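Long-range contacts in hydrogenase maturation factor (Thermoanaerobacter tengcongensis, PDB 3VTI), which accepts a carbamoyl group from HypF and probably dehydrates it, using ATP, to the nitrile needed in the maturation of [NiFe]-hydrogenases: residues 61-66 against 197-202; 147-152 against 252-257; 225-230 against 279-284. All blocks are in the same frame, centred on the assembly; numbering follows the deposited sequence.

Contact 1: 61-66 against 197-202; sequences ASMRGA and LRDPTR. With MG (magnesium ion), chain K.
Ser62 O, which looks toward the methyl group CD1 of Leu197, is gripped by two backbone N-H groups, Gly65 N at 2.7 Å and Ala66 N at 3.2 Å, both arriving from the same face of its carbonyl plane. This tight turn follows helix 49-60. Gly65 has phi 89° and psi 49°, backbone angles that glycine takes readily. The turn presents Met63 to strand 194-198. Its CG lies anti to the carbonyl carbon and the chain bends at chi2 (-63°), which lays SD over the backbone of Arg198, 3.7 Å from its CA. CE then reaches CB of Asp199 at 3.8 Å, the two side chains crossing at about a right angle. Methionine suits this place because its flexible, apolar chain can bend over the Arg198 backbone and still pack its end on Asp199. On the other flank, CB of Leu197 packs on SD of Met63 at 4.0 Å. Asp199 OD1 binds the magnesium ion at 2.4 Å, with water 1 on the same ion, and Asp22 and Asp60 complete the protein ligands. Arg198 holds Asp22 by a salt bridge from its NE. The result is a metal site at the junction of the N- and C-terminal AIR synthase-related domains.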
ATOM      1  N   ALA C  61      -6.537 -17.244 -11.148  1.00 40.01           N
ATOM      2  CA  ALA C  61      -7.789 -17.367 -11.889  1.00 40.97           C
ATOM      3  C   ALA C  61      -7.880 -18.657 -12.720  1.00 42.06           C
ATOM      4  O   ALA C  61      -8.959 -18.996 -13.232  1.00 42.69           O
ATOM      5  CB  ALA C  61      -8.007 -16.147 -12.771  1.00 41.17           C
ATOM      6  N   SER C  62      -6.754 -19.369 -12.843  1.00 41.70           N
ATOM      7  CA  SER C  62      -6.691 -20.606 -13.616  1.00 41.93           C
ATOM      8  C   SER C  62      -6.704 -21.822 -12.702  1.00 42.20           C
ATOM      9  O   SER C  62      -7.106 -22.911 -13.122  1.00 43.08           O
ATOM     10  CB  SER C  62      -5.427 -20.641 -14.485  1.00 42.03           C
ATOM     11  OG  SER C  62      -5.290 -19.494 -15.315  1.00 41.61           O
ATOM     12  N   MET C  63      -6.277 -21.629 -11.454  1.00 41.59           N
ATOM     13  CA  MET C  63      -6.074 -22.728 -10.493  1.00 42.12           C
ATOM     14  C   MET C  63      -7.320 -23.569 -10.215  1.00 43.52           C
ATOM     15  O   MET C  63      -7.263 -24.584  -9.515  1.00 44.61           O
ATOM     16  CB  MET C  63      -5.523 -22.198  -9.173  1.00 41.12           C
ATOM     17  CG  MET C  63      -4.175 -21.566  -9.305  1.00 40.94           C
ATOM     18  SD  MET C  63      -2.945 -22.742  -9.855  1.00 41.66           S
ATOM     19  CE  MET C  63      -1.749 -21.645 -10.604  1.00 40.70           C
ATOM     20  N   ARG C  64      -8.438 -23.142 -10.774  1.00 44.05           N
ATOM     21  CA  ARG C  64      -9.697 -23.806 -10.565  1.00 45.35           C
ATOM     22  C   ARG C  64     -10.052 -24.647 -11.796  1.00 46.04           C
ATOM     23  O   ARG C  64     -11.100 -25.278 -11.844  1.00 47.51           O
ATOM     24  CB  ARG C  64     -10.758 -22.746 -10.253  1.00 45.62           C
ATOM     25  CG  ARG C  64     -11.832 -23.186  -9.313  1.00 47.16           C
ATOM     26  CD  ARG C  64     -11.317 -23.572  -7.916  1.00 46.64           C
ATOM     27  NE  ARG C  64     -12.319 -24.425  -7.279  1.00 45.99           N
ATOM     28  CZ  ARG C  64     -13.333 -23.974  -6.548  1.00 47.18           C
ATOM     29  NH1 ARG C  64     -13.463 -22.672  -6.313  1.00 45.80           N
ATOM     30  NH2 ARG C  64     -14.212 -24.828  -6.027  1.00 49.11           N
ATOM     31  N   GLY C  65      -9.139 -24.684 -12.769  1.00 45.52           N
ATOM     32  CA  GLY C  65      -9.361 -25.387 -14.047  1.00 46.07           C
ATOM     33  C   GLY C  65     -10.008 -24.471 -15.072  1.00 46.06           C
ATOM     34  O   GLY C  65     -11.012 -24.828 -15.718  1.00 47.31           O
ATOM     35  N   ALA C  66      -9.428 -23.282 -15.224  1.00 44.28           N
ATOM     36  CA  ALA C  66     -10.088 -22.210 -15.948  1.00 44.23           C
ATOM     37  C   ALA C  66      -9.159 -21.423 -16.857  1.00 43.54           C
ATOM     38  O   ALA C  66      -7.952 -21.334 -16.611  1.00 42.22           O
ATOM     39  CB  ALA C  66     -10.795 -21.275 -14.970  1.00 43.27           C
ATOM     40  N   LEU C 197      -4.877 -27.848  -8.147  1.00 42.28           N
ATOM     41  CA  LEU C 197      -3.919 -26.950  -8.755  1.00 41.33           C
ATOM     42  C   LEU C 197      -3.712 -25.776  -7.814  1.00 40.68           C
ATOM     43  O   LEU C 197      -4.675 -25.124  -7.419  1.00 40.90           O
ATOM     44  CB  LEU C 197      -4.420 -26.447 -10.114  1.00 40.91           C
ATOM     45  CG  LEU C 197      -4.457 -27.408 -11.304  1.00 41.86           C
ATOM     46  CD1 LEU C 197      -5.124 -26.739 -12.490  1.00 42.46           C
ATOM     47  CD2 LEU C 197      -3.072 -27.889 -11.693  1.00 41.33           C
ATOM     48  N   ARG C 198      -2.463 -25.520  -7.442  1.00 40.44           N
ATOM     49  CA  ARG C 198      -2.134 -24.335  -6.645  1.00 40.41           C
ATOM     50  C   ARG C 198      -0.701 -23.872  -6.874  1.00 40.06           C
ATOM     51  O   ARG C 198       0.226 -24.680  -6.921  1.00 40.79           O
ATOM     52  CB  ARG C 198      -2.385 -24.570  -5.150  1.00 40.62           C
ATOM     53  CG  ARG C 198      -2.109 -23.353  -4.285  1.00 39.75           C
ATOM     54  CD  ARG C 198      -2.797 -23.453  -2.932  1.00 40.23           C
ATOM     55  NE  ARG C 198      -4.240 -23.244  -3.052  1.00 40.15           N
ATOM     56  CZ  ARG C 198      -5.098 -23.253  -2.033  1.00 40.90           C
ATOM     57  NH1 ARG C 198      -4.681 -23.455  -0.785  1.00 41.01           N
ATOM     58  NH2 ARG C 198      -6.386 -23.056  -2.266  1.00 40.93           N
ATOM     59  N   ASP C 199      -0.537 -22.566  -7.023  1.00 39.53           N
ATOM     60  CA  ASP C 199       0.785 -21.964  -7.116  1.00 39.54           C
ATOM     61  C   ASP C 199       1.395 -21.717  -5.727  1.00 39.91           C
ATOM     62  O   ASP C 199       0.756 -21.100  -4.872  1.00 39.77           O
ATOM     63  CB  ASP C 199       0.736 -20.675  -7.951  1.00 38.85           C
ATOM     64  CG  ASP C 199      -0.284 -19.665  -7.442  1.00 38.47           C
ATOM     65  OD1 ASP C 199      -1.275 -20.054  -6.770  1.00 36.60           O
ATOM     66  OD2 ASP C 199      -0.090 -18.463  -7.750  1.00 39.59           O
ATOM     67  N   PRO C 200       2.630 -22.215  -5.497  1.00 40.87           N
ATOM     68  CA  PRO C 200       3.235 -22.126  -4.171  1.00 41.85           C
ATOM     69  C   PRO C 200       3.862 -20.750  -4.023  1.00 42.56           C
ATOM     70  O   PRO C 200       5.046 -20.562  -4.310  1.00 43.50           O
ATOM     71  CB  PRO C 200       4.292 -23.236  -4.179  1.00 42.23           C
ATOM     72  CG  PRO C 200       4.467 -23.655  -5.632  1.00 42.08           C
ATOM     73  CD  PRO C 200       3.557 -22.808  -6.480  1.00 41.03           C
ATOM     74  N   THR C 201       3.047 -19.789  -3.605  1.00 43.08           N
ATOM     75  CA  THR C 201       3.499 -18.424  -3.422  1.00 44.04           C
ATOM     76  C   THR C 201       3.864 -18.247  -1.931  1.00 46.12           C
ATOM     77  O   THR C 201       4.659 -19.026  -1.388  1.00 47.48           O
ATOM     78  CB  THR C 201       2.436 -17.410  -3.907  1.00 43.44           C
ATOM     79  OG1 THR C 201       1.166 -17.758  -3.357  1.00 43.41           O
ATOM     80  CG2 THR C 201       2.303 -17.430  -5.434  1.00 41.82           C
ATOM     81  N   ARG C 202       3.279 -17.266  -1.260  1.00 47.00           N
ATOM     82  CA  ARG C 202       3.570 -17.034   0.158  1.00 49.14           C
ATOM     83  C   ARG C 202       3.601 -18.307   1.012  1.00 49.08           C
ATOM     84  O   ARG C 202       2.547 -18.876   1.324  1.00 49.92           O
ATOM     85  CB  ARG C 202       2.568 -16.035   0.758  1.00 50.22           C
ATOM     86  CG  ARG C 202       2.806 -15.740   2.255  1.00 54.85           C
ATOM     87  CD  ARG C 202       3.543 -14.397   2.478  1.00 60.77           C
ATOM     88  NE  ARG C 202       3.876 -14.151   3.895  1.00 65.87           N
ATOM     89  CZ  ARG C 202       2.989 -13.981   4.884  1.00 68.52           C
ATOM     90  NH1 ARG C 202       1.675 -14.049   4.651  1.00 68.65           N
ATOM     91  NH2 ARG C 202       3.417 -13.762   6.126  1.00 70.51           N
TER
HETATM   92 MG    MG K 401      -2.748 -18.830  -5.347  1.00 28.56          MG
HETATM   93  O   HOH W   1      -4.303 -18.317  -3.599  1.00 27.32           O

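Contact 2: 147-152 against 252-257; sequences VLISGT and KVVVVV
Leu148 and Val255 form the hydrogen-bonded pair at the middle of an antiparallel ladder in the mixed sheet of the C-terminal AIR synthase-related domain. Leu148 N bonds to Val255 O at 2.7 Å, and Val255 N answers to Leu148 O. The non-hydrogen-bonded pairs Val147-Val256 and Ile149-Val254 flank it. This is the tightly packed part: on one face CD1 of Ile149 touches CG2 of Val254 at 3.7 Å, while on the other CD1 of Leu148 meets CG2 of Val257 at right angles, beneath helix 262-270. Branched aliphatic residues suit both faces, being compact and free of polar groups. Beyond Ile149, Ser150 N still bonds to Val253 O (3.0 Å), but regular pairing then gives way to a polar, still buried end with one water. The Ser150 hydroxyl, held between backbone N and carbonyl carbon (chi1 59°), substitutes for a carbonyl and accepts from Val253 N at 2.7 Å. Lys252 bends along its length past Gly151, whose CA is 3.5 Å from Lys252 CD. Its ammonium NZ donates to Thr152 O at 2.7 Å and to Thr152 OG1 at 3.2 Å, and forms a salt bridge with Asp176. An alanine in place of Lys252 would probably leave Thr152 O without this donor and Asp176 without its salt-bridge partner. Water 2 joins NZ of Lys252 to OG1 of Thr152, which also bonds to Asp155.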
ATOM      1  N   VAL C 147       1.581 -36.253  -6.762  1.00 49.65           N
ATOM      2  CA  VAL C 147       1.864 -34.837  -6.660  0.50 47.10           C
ATOM      3  C   VAL C 147       2.998 -34.491  -7.602  1.00 46.28           C
ATOM      4  O   VAL C 147       4.052 -35.124  -7.570  1.00 47.19           O
ATOM      5  CB  VAL C 147       2.266 -34.453  -5.229  1.00 46.91           C
ATOM      6  CG1 VAL C 147       2.281 -32.938  -5.065  1.00 45.13           C
ATOM      7  CG2 VAL C 147       1.309 -35.066  -4.232  1.00 47.96           C
ATOM      8  N   LEU C 148       2.775 -33.478  -8.432  1.00 44.73           N
ATOM      9  CA  LEU C 148       3.800 -32.959  -9.324  0.60 44.04           C
ATOM     10  C   LEU C 148       4.043 -31.468  -9.075  1.00 42.96           C
ATOM     11  O   LEU C 148       3.163 -30.750  -8.574  1.00 42.34           O
ATOM     12  CB  LEU C 148       3.398 -33.180 -10.785  0.60 43.94           C
ATOM     13  CG  LEU C 148       3.251 -34.618 -11.274  0.60 44.86           C
ATOM     14  CD1 LEU C 148       1.843 -35.137 -11.067  0.60 44.40           C
ATOM     15  CD2 LEU C 148       3.621 -34.696 -12.729  0.60 44.67           C
ATOM     16  N   ILE C 149       5.244 -31.014  -9.424  1.00 42.86           N
ATOM     17  CA  ILE C 149       5.566 -29.590  -9.472  1.00 41.83           C
ATOM     18  C   ILE C 149       5.998 -29.252 -10.895  1.00 41.99           C
ATOM     19  O   ILE C 149       6.758 -30.010 -11.506  1.00 43.32           O
ATOM     20  CB  ILE C 149       6.690 -29.203  -8.466  1.00 42.05           C
ATOM     21  CG1 ILE C 149       6.925 -27.690  -8.454  1.00 41.22           C
ATOM     22  CG2 ILE C 149       7.998 -29.888  -8.806  1.00 42.50           C
ATOM     23  CD1 ILE C 149       6.108 -26.964  -7.451  1.00 41.63           C
ATOM     24  N   SER C 150       5.537 -28.112 -11.411  1.00 40.92           N
ATOM     25  CA  SER C 150       5.807 -27.710 -12.803  1.00 40.93           C
ATOM     26  C   SER C 150       7.252 -27.302 -13.109  1.00 41.40           C
ATOM     27  O   SER C 150       7.619 -27.185 -14.276  1.00 41.83           O
ATOM     28  CB  SER C 150       4.865 -26.573 -13.217  1.00 40.25           C
ATOM     29  OG  SER C 150       5.012 -25.447 -12.370  1.00 37.88           O
ATOM     30  N   GLY C 151       8.059 -27.068 -12.071  1.00 41.08           N
ATOM     31  CA  GLY C 151       9.455 -26.658 -12.247  1.00 41.48           C
ATOM     32  C   GLY C 151      10.201 -26.417 -10.940  1.00 41.39           C
ATOM     33  O   GLY C 151       9.742 -26.819  -9.868  1.00 41.19           O
ATOM     34  N   THR C 152      11.355 -25.759 -11.035  1.00 41.49           N
ATOM     35  CA  THR C 152      12.245 -25.589  -9.893  1.00 41.75           C
ATOM     36  C   THR C 152      11.591 -24.797  -8.767  1.00 41.39           C
ATOM     37  O   THR C 152      10.737 -23.929  -9.006  1.00 40.06           O
ATOM     38  CB  THR C 152      13.567 -24.907 -10.287  1.00 42.36           C
ATOM     39  OG1 THR C 152      13.283 -23.683 -10.959  1.00 41.46           O
ATOM     40  CG2 THR C 152      14.408 -25.802 -11.199  1.00 43.03           C
ATOM     41  N   LYS C 252       5.341 -21.230 -10.943  1.00 37.21           N
ATOM     42  CA  LYS C 252       5.181 -22.669 -10.691  1.00 37.46           C
ATOM     43  C   LYS C 252       3.775 -23.064 -10.237  1.00 36.99           C
ATOM     44  O   LYS C 252       3.056 -22.288  -9.609  1.00 36.02           O
ATOM     45  CB  LYS C 252       6.213 -23.181  -9.668  1.00 37.77           C
ATOM     46  CG  LYS C 252       7.668 -22.834  -9.983  1.00 38.54           C
ATOM     47  CD  LYS C 252       8.167 -23.522 -11.244  1.00 38.86           C
ATOM     48  CE  LYS C 252       9.221 -22.672 -11.970  1.00 40.22           C
ATOM     49  NZ  LYS C 252      10.402 -22.326 -11.126  1.00 40.87           N
ATOM     50  N   VAL C 253       3.387 -24.285 -10.563  1.00 37.39           N
ATOM     51  CA  VAL C 253       2.143 -24.822 -10.042  1.00 37.35           C
ATOM     52  C   VAL C 253       2.386 -26.218  -9.476  1.00 37.93           C
ATOM     53  O   VAL C 253       3.130 -27.009 -10.061  1.00 38.49           O
ATOM     54  CB  VAL C 253       0.998 -24.811 -11.114  1.00 37.71           C
ATOM     55  CG1 VAL C 253       1.334 -25.724 -12.325  1.00 37.77           C
ATOM     56  CG2 VAL C 253      -0.364 -25.195 -10.482  1.00 37.82           C
ATOM     57  N   VAL C 254       1.783 -26.480  -8.317  1.00 37.98           N
ATOM     58  CA  VAL C 254       1.705 -27.812  -7.725  1.00 39.02           C
ATOM     59  C   VAL C 254       0.455 -28.497  -8.246  1.00 39.66           C
ATOM     60  O   VAL C 254      -0.646 -27.941  -8.187  1.00 39.70           O
ATOM     61  CB  VAL C 254       1.626 -27.737  -6.190  1.00 39.25           C
ATOM     62  CG1 VAL C 254       1.324 -29.120  -5.570  1.00 39.48           C
ATOM     63  CG2 VAL C 254       2.913 -27.150  -5.623  1.00 39.34           C
ATOM     64  N   VAL C 255       0.623 -29.711  -8.741  1.00 40.72           N
ATOM     65  CA  VAL C 255      -0.477 -30.450  -9.342  1.00 41.65           C
ATOM     66  C   VAL C 255      -0.708 -31.782  -8.667  1.00 43.04           C
ATOM     67  O   VAL C 255       0.210 -32.552  -8.475  1.00 43.46           O
ATOM     68  CB  VAL C 255      -0.191 -30.772 -10.813  1.00 42.31           C
ATOM     69  CG1 VAL C 255      -1.461 -31.183 -11.531  1.00 43.35           C
ATOM     70  CG2 VAL C 255       0.482 -29.605 -11.507  1.00 40.97           C
ATOM     71  N   VAL C 256      -1.956 -32.055  -8.334  1.00 44.16           N
ATOM     72  CA  VAL C 256      -2.351 -33.378  -7.869  1.00 46.58           C
ATOM     73  C   VAL C 256      -3.206 -34.042  -8.956  1.00 48.19           C
ATOM     74  O   VAL C 256      -4.113 -33.411  -9.492  1.00 47.85           O
ATOM     75  CB  VAL C 256      -3.108 -33.301  -6.519  1.00 46.74           C
ATOM     76  CG1 VAL C 256      -3.342 -34.673  -5.953  1.00 47.91           C
ATOM     77  CG2 VAL C 256      -2.313 -32.476  -5.518  1.00 45.97           C
ATOM     78  N   VAL C 257      -2.902 -35.301  -9.281  1.00 50.56           N
ATOM     79  CA  VAL C 257      -3.594 -36.037 -10.356  1.00 52.92           C
ATOM     80  C   VAL C 257      -3.946 -37.468  -9.970  1.00 55.70           C
ATOM     81  O   VAL C 257      -3.392 -38.017  -9.019  1.00 56.62           O
ATOM     82  CB  VAL C 257      -2.749 -36.125 -11.668  1.00 52.79           C
ATOM     83  CG1 VAL C 257      -2.475 -34.762 -12.229  1.00 51.68           C
ATOM     84  CG2 VAL C 257      -1.441 -36.855 -11.426  1.00 53.59           C
TER
HETATM   85  O   HOH W   2      12.349 -21.656 -13.043  1.00 29.38           O

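Contact 3: 225-230 against 279-284; sequences EKLPVK and EIIGEV
Glu279 and Pro228 meet where the loop after strand 219-223 crosses the start of strand 279-285, just ahead of a classic beta bulge in which Ile281 and Gly282 both face Val147. The aliphatic part of Glu279 does the work: its CB lies 3.4 Å from Lys226 O, and its CG lies 4.0 Å from CG of Pro228, the two side chains sliding past each other in opposite directions. A long acid suits this partly exposed edge, packing with its methylenes. Its OE2 stays 6.3 Å from NZ of Lys226, too far for a salt bridge. Ile280 contributes its backbone, O lying 3.5 Å from CB of Lys226, whereas its side chain leads away to Ile146 and Leu148. Ile281 is the apolar centre. With CG1 between backbone N and carbonyl carbon (chi1 60°), CG2 stands anti to the carbonyl carbon and touches CD2 of Leu227 at 3.8 Å and CD of Pro228 at 4.0 Å. Both partners cross Ile281 at about a right angle, and the rigid proline ring gives its methyl a firm surface. Past the bulge the strand leaves the loop, and OE2 of Glu283 forms a salt bridge with NH2 of Arg259.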
ATOM      1  N   GLU C 225      15.166 -36.390  -3.284  1.00 61.18           N
ATOM      2  CA  GLU C 225      15.890 -36.593  -4.545  1.00 62.10           C
ATOM      3  C   GLU C 225      15.120 -36.181  -5.801  1.00 60.09           C
ATOM      4  O   GLU C 225      15.722 -35.947  -6.848  1.00 60.21           O
ATOM      5  CB  GLU C 225      16.335 -38.057  -4.692  1.00 64.71           C
ATOM      6  CG  GLU C 225      15.263 -39.094  -4.348  1.00 67.68           C
ATOM      7  CD  GLU C 225      15.137 -39.320  -2.839  1.00 71.65           C
ATOM      8  OE1 GLU C 225      16.147 -39.721  -2.223  1.00 74.62           O
ATOM      9  OE2 GLU C 225      14.043 -39.083  -2.268  1.00 70.98           O
ATOM     10  N   LYS C 226      13.797 -36.094  -5.686  1.00 58.45           N
ATOM     11  CA  LYS C 226      12.940 -35.774  -6.819  1.00 56.58           C
ATOM     12  C   LYS C 226      12.568 -34.302  -6.906  1.00 54.04           C
ATOM     13  O   LYS C 226      11.904 -33.899  -7.853  1.00 53.44           O
ATOM     14  CB  LYS C 226      11.668 -36.631  -6.789  1.00 57.06           C
ATOM     15  CG  LYS C 226      11.866 -38.082  -7.236  1.00 60.00           C
ATOM     16  CD  LYS C 226      12.146 -38.175  -8.737  1.00 62.17           C
ATOM     17  CE  LYS C 226      12.828 -39.486  -9.098  1.00 66.17           C
ATOM     18  NZ  LYS C 226      14.267 -39.490  -8.694  1.00 68.07           N
ATOM     19  N   LEU C 227      13.000 -33.500  -5.938  1.00 52.86           N
ATOM     20  CA  LEU C 227      12.646 -32.076  -5.909  1.00 50.36           C
ATOM     21  C   LEU C 227      13.556 -31.238  -6.806  1.00 49.68           C
ATOM     22  O   LEU C 227      14.778 -31.249  -6.635  1.00 50.78           O
ATOM     23  CB  LEU C 227      12.649 -31.532  -4.476  1.00 50.26           C
ATOM     24  CG  LEU C 227      11.675 -32.172  -3.474  1.00 50.53           C
ATOM     25  CD1 LEU C 227      11.981 -31.756  -2.029  1.00 50.03           C
ATOM     26  CD2 LEU C 227      10.224 -31.871  -3.833  1.00 49.33           C
ATOM     27  N   PRO C 228      12.962 -30.532  -7.788  1.00 47.97           N
ATOM     28  CA  PRO C 228      13.739 -29.707  -8.709  1.00 47.79           C
ATOM     29  C   PRO C 228      14.120 -28.361  -8.102  1.00 47.06           C
ATOM     30  O   PRO C 228      13.275 -27.659  -7.532  1.00 45.87           O
ATOM     31  CB  PRO C 228      12.795 -29.516  -9.906  1.00 46.74           C
ATOM     32  CG  PRO C 228      11.442 -29.642  -9.343  1.00 45.78           C
ATOM     33  CD  PRO C 228      11.532 -30.560  -8.144  1.00 46.68           C
ATOM     34  N   VAL C 229      15.390 -28.006  -8.235  1.00 47.86           N
ATOM     35  CA  VAL C 229      15.897 -26.782  -7.641  1.00 47.71           C
ATOM     36  C   VAL C 229      17.193 -26.387  -8.332  1.00 49.20           C
ATOM     37  O   VAL C 229      18.111 -27.221  -8.462  1.00 50.90           O
ATOM     38  CB  VAL C 229      16.101 -26.945  -6.088  1.00 48.36           C
ATOM     39  CG1 VAL C 229      16.963 -28.172  -5.758  1.00 49.36           C
ATOM     40  CG2 VAL C 229      16.660 -25.672  -5.466  1.00 47.77           C
ATOM     41  N   LYS C 230      17.261 -25.135  -8.791  1.00 48.33           N
ATOM     42  CA  LYS C 230      18.472 -24.615  -9.420  1.00 49.60           C
ATOM     43  C   LYS C 230      19.593 -24.613  -8.402  1.00 51.15           C
ATOM     44  O   LYS C 230      19.377 -24.290  -7.236  1.00 51.15           O
ATOM     45  CB  LYS C 230      18.257 -23.206  -9.976  1.00 49.00           C
ATOM     46  CG  LYS C 230      17.250 -23.130 -11.124  1.00 48.29           C
ATOM     47  CD  LYS C 230      17.144 -21.726 -11.697  1.00 48.27           C
ATOM     48  CE  LYS C 230      15.808 -21.527 -12.421  1.00 47.81           C
ATOM     49  NZ  LYS C 230      15.705 -22.240 -13.720  1.00 48.99           N
ATOM     50  N   GLU C 279       8.687 -32.261 -12.323  1.00 48.01           N
ATOM     51  CA  GLU C 279       8.933 -33.565 -11.715  1.00 49.39           C
ATOM     52  C   GLU C 279       7.720 -34.077 -10.937  1.00 48.96           C
ATOM     53  O   GLU C 279       6.981 -33.305 -10.325  1.00 47.52           O
ATOM     54  CB  GLU C 279      10.143 -33.513 -10.764  1.00 50.03           C
ATOM     55  CG  GLU C 279      11.475 -33.045 -11.376  1.00 52.23           C
ATOM     56  CD  GLU C 279      12.228 -34.131 -12.157  1.00 56.64           C
ATOM     57  OE1 GLU C 279      13.416 -33.887 -12.478  1.00 58.53           O
ATOM     58  OE2 GLU C 279      11.652 -35.214 -12.448  1.00 57.72           O
ATOM     59  N   ILE C 280       7.525 -35.393 -10.989  1.00 50.50           N
ATOM     60  CA  ILE C 280       6.736 -36.125 -10.013  1.00 50.67           C
ATOM     61  C   ILE C 280       7.523 -36.029  -8.706  1.00 50.92           C
ATOM     62  O   ILE C 280       8.689 -36.430  -8.658  1.00 51.73           O
ATOM     63  CB  ILE C 280       6.599 -37.618 -10.436  1.00 52.93           C
ATOM     64  CG1 ILE C 280       5.812 -37.738 -11.755  1.00 53.35           C
ATOM     65  CG2 ILE C 280       5.982 -38.467  -9.312  1.00 52.99           C
ATOM     66  CD1 ILE C 280       5.711 -39.147 -12.307  1.00 53.61           C
ATOM     67  N   ILE C 281       6.903 -35.490  -7.658  1.00 50.17           N
ATOM     68  CA  ILE C 281       7.619 -35.250  -6.398  1.00 50.86           C
ATOM     69  C   ILE C 281       7.109 -36.040  -5.184  1.00 52.81           C
ATOM     70  O   ILE C 281       7.816 -36.155  -4.184  1.00 53.52           O
ATOM     71  CB  ILE C 281       7.700 -33.740  -6.035  1.00 48.95           C
ATOM     72  CG1 ILE C 281       6.297 -33.140  -5.881  1.00 47.26           C
ATOM     73  CG2 ILE C 281       8.543 -32.981  -7.069  1.00 48.10           C
ATOM     74  CD1 ILE C 281       6.253 -31.834  -5.123  1.00 44.99           C
ATOM     75  N   GLY C 282       5.897 -36.582  -5.268  1.00 53.87           N
ATOM     76  CA  GLY C 282       5.322 -37.282  -4.136  1.00 55.86           C
ATOM     77  C   GLY C 282       4.005 -37.983  -4.380  1.00 57.62           C
ATOM     78  O   GLY C 282       3.592 -38.186  -5.526  1.00 57.62           O
ATOM     79  N   GLU C 283       3.354 -38.349  -3.275  1.00 59.44           N
ATOM     80  CA  GLU C 283       2.130 -39.148  -3.273  1.00 61.54           C
ATOM     81  C   GLU C 283       1.240 -38.716  -2.103  1.00 61.74           C
ATOM     82  O   GLU C 283       1.730 -38.401  -1.022  1.00 61.69           O
ATOM     83  CB  GLU C 283       2.459 -40.656  -3.163  1.00 64.11           C
ATOM     84  CG  GLU C 283       1.296 -41.580  -3.522  1.00 67.02           C
ATOM     85  CD  GLU C 283       1.600 -43.074  -3.349  1.00 72.30           C
ATOM     86  OE1 GLU C 283       1.868 -43.517  -2.205  1.00 75.03           O
ATOM     87  OE2 GLU C 283       1.533 -43.819  -4.356  1.00 72.86           O
ATOM     88  N   VAL C 284      -0.069 -38.713  -2.340  1.00 62.33           N
ATOM     89  CA  VAL C 284      -1.065 -38.402  -1.325  1.00 63.02           C
ATOM     90  C   VAL C 284      -1.302 -39.613  -0.403  1.00 66.17           C
ATOM     91  O   VAL C 284      -1.688 -40.696  -0.856  1.00 67.66           O
ATOM     92  CB  VAL C 284      -2.385 -37.947  -1.980  1.00 62.38           C
ATOM     93  CG1 VAL C 284      -3.468 -37.741  -0.940  1.00 63.27           C
ATOM     94  CG2 VAL C 284      -2.168 -36.677  -2.783  1.00 59.52           C
TER

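Overall arrangement
The three contacts follow one sheet outward from the magnesium site, through neighbouring strands 194-198, 254-257, 146-149 and 279-285. Contacts 1 and 2, with centres about 10 Å apart, are joined by a probable hydrogen bond from Val254 N to Arg198 O (2.8 Å) and by Met63 SD packing on Val253 CG2 at 3.6 Å. The side chain of Val253 lies about 5 Å from that of Asp199 and about 9 Å from the magnesium ion. Contacts 2 and 3 have centres about 8 Å apart and share a probable hydrogen bond from Ile281 N to Val147 O (2.9 Å). Contact 3 does not touch contact 1, their centres being about 18 Å apart, and lies away from the metal.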